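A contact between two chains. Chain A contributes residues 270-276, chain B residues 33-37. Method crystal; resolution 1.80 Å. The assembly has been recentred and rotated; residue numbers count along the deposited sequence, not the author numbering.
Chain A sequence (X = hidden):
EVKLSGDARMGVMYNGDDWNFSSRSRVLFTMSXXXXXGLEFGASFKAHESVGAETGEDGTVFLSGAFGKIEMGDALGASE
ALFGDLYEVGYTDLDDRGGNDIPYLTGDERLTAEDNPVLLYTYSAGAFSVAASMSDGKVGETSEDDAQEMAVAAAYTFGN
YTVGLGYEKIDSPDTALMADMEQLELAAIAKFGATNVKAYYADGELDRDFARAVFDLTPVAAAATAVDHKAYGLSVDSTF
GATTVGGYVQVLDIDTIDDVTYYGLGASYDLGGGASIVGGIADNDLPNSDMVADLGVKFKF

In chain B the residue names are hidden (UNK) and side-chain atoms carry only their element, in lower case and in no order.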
# COMPACT_ATOMS: atom_id res chain seq x y z
N ASP A 270 -1.95 -21.64 -23.84
CA ASP A 270 -2.42 -21.96 -22.51
C ASP A 270 -1.76 -23.22 -21.95
O ASP A 270 -1.83 -24.28 -22.57
CB ASP A 270 -3.95 -22.09 -22.62
CG ASP A 270 -4.73 -22.18 -21.31
OD1 ASP A 270 -4.11 -22.36 -20.27
OD2 ASP A 270 -5.95 -22.05 -21.33
N LEU A 271 -1.11 -23.15 -20.79
CA LEU A 271 -0.49 -24.29 -20.14
C LEU A 271 -1.47 -24.94 -19.14
O LEU A 271 -1.14 -25.92 -18.49
CB LEU A 271 0.73 -23.88 -19.34
CG LEU A 271 1.90 -23.19 -20.06
CD1 LEU A 271 2.99 -22.82 -19.06
CD2 LEU A 271 2.44 -24.11 -21.09
N GLY A 272 -2.62 -24.35 -18.92
CA GLY A 272 -3.60 -24.79 -17.97
C GLY A 272 -3.31 -24.32 -16.56
O GLY A 272 -2.21 -23.86 -16.25
N GLY A 273 -4.29 -24.36 -15.65
CA GLY A 273 -4.03 -24.11 -14.26
C GLY A 273 -3.91 -22.62 -13.95
O GLY A 273 -3.73 -22.26 -12.79
N GLY A 274 -4.09 -21.73 -14.94
CA GLY A 274 -3.98 -20.28 -14.77
C GLY A 274 -2.68 -19.73 -15.37
O GLY A 274 -2.38 -18.57 -15.13
N ALA A 275 -1.90 -20.50 -16.13
CA ALA A 275 -0.64 -20.06 -16.69
C ALA A 275 -0.67 -20.13 -18.19
O ALA A 275 -1.30 -21.02 -18.77
CB ALA A 275 0.50 -20.93 -16.18
N SER A 276 -0.03 -19.17 -18.87
CA SER A 276 0.07 -19.15 -20.31
C SER A 276 1.40 -18.51 -20.73
O SER A 276 1.99 -17.73 -19.96
CB SER A 276 -1.13 -18.39 -20.92
OG SER A 276 -1.43 -17.15 -20.30
N UNK B 33 -0.03 -21.92 -7.98
CA UNK B 33 -0.75 -22.62 -9.02
C UNK B 33 0.11 -23.74 -9.61
O UNK B 33 1.31 -23.85 -9.31
N UNK B 34 -0.50 -24.58 -10.47
CA UNK B 34 0.14 -25.73 -11.08
C UNK B 34 -0.42 -25.83 -12.48
O UNK B 34 -1.62 -25.66 -12.66
o UNK B 34 0.10 -26.85 -8.99
c UNK B 34 0.60 -28.24 -10.78
c UNK B 34 -0.22 -27.05 -10.34
N UNK B 35 0.40 -26.10 -13.48
CA UNK B 35 -0.12 -26.18 -14.83
C UNK B 35 -0.57 -27.64 -14.98
O UNK B 35 -0.28 -28.50 -14.14
o UNK B 35 2.00 -26.84 -15.67
c UNK B 35 1.58 -24.43 -15.56
c UNK B 35 0.99 -25.84 -15.82
N UNK B 36 -1.18 -27.97 -16.11
CA UNK B 36 -1.67 -29.31 -16.43
C UNK B 36 -0.54 -30.32 -16.38
O UNK B 36 -0.75 -31.43 -15.88
o UNK B 36 -4.19 -28.18 -16.78
c UNK B 36 -3.66 -28.52 -17.85
c UNK B 36 -2.31 -29.25 -17.81
o UNK B 36 -4.16 -28.29 -18.97
N UNK B 37 0.69 -30.01 -16.79
CA UNK B 37 1.74 -31.00 -16.68
C UNK B 37 2.48 -31.01 -15.35
O UNK B 37 3.46 -31.75 -15.20
o UNK B 37 3.44 -29.57 -17.71
c UNK B 37 2.72 -30.80 -17.83
O HOH W 1 -3.49 -23.86 -10.56
O HOH W 2 -6.55 -26.02 -16.48
O HOH W 3 0.91 -27.58 -18.68

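Position 33 of chain B has backbone atoms and nothing beyond CA, so no side chain exists to be placed. The residue is Gly B33. It belongs to a strand that enters from earlier in the chain and runs through position 34, and it lies at the margin of the contact; a CB modelled here would point toward chain A and come 3.7 Å from O of Gly A273, so the contact itself leaves room for one.

At position 34 the side chain consists of one carbon carrying one oxygen and one carbon, a beta-branched pattern with a hydroxyl. Its CA-to-CB bond points away from chain A, and the nearest side-chain approach to the chain A stretch is 6.2 Å, from CB to CA of Gly A273. The branching identifies Thr B34, whose OG1 is hydrogen-bonded elsewhere in the structure. Its backbone does the work here: the carbonyl O lies 3.3 Å from CA of Gly A273 in a nearly straight CA-H...O contact, and its N donates to water 1 over 3.1 Å. The same water donates to O of Gly A273 at 2.8 Å and so links the two main chains.

Position 35 repeats the pattern of one carbon bearing one oxygen and one carbon, but here the side chain is packed against chain A. The terminal carbon lies 3.7 Å from CB of Ala A275 and 3.9 Å from CB of Leu A271, while the oxygen is hydrogen-bonded to a residue next to the stretch. One methyl and one hydroxyl on a branched CB make this Thr B35, with chi1 in the p well. Its CG2 is thus the methyl that meets the aliphatic carbons of chain A. The backbone is equally close, with CA of Thr B35 3.4 Å from O of Gly A272 in a second CA-H...O contact.

Position 36 has two side-chain carbons, the second carrying two oxygens: a short carboxylate-like fork. One oxygen approaches CA of Gly A272 to 3.6 Å. A two-carbon side chain ending in two oxygens is Asp B36. Its N donates to O of Leu A271 over 3.1 Å at an angle of 165°, the direct hydrogen bond of the contact, and water 2 connects its OD1, at 3.2 Å, with N of Gly A273, at 2.9 Å.

Position 37 shows one carbon followed by one oxygen, unbranched, and its side-chain oxygen comes no nearer than 5.9 Å to O of Leu A271. This is Ser B37. Its N donates over 3.1 Å to water 3, which in turn donates to O of Leu A271 at 2.6 Å.

The contact is therefore largely a meeting of backbones. A type I' turn from Gly A272 to Ala A275 presents two glycines to chain B. An ideal CB on Gly A272 would lie 2.2 Å from CG of Asp B36, and one on Gly A273 only 1.8 Å from O of Thr B34; their absence permits the close approach. Around this core, three waters join the polar groups, and the methyl of Thr B35 adds apolar packing.

Chain B 33-37: GTTDS
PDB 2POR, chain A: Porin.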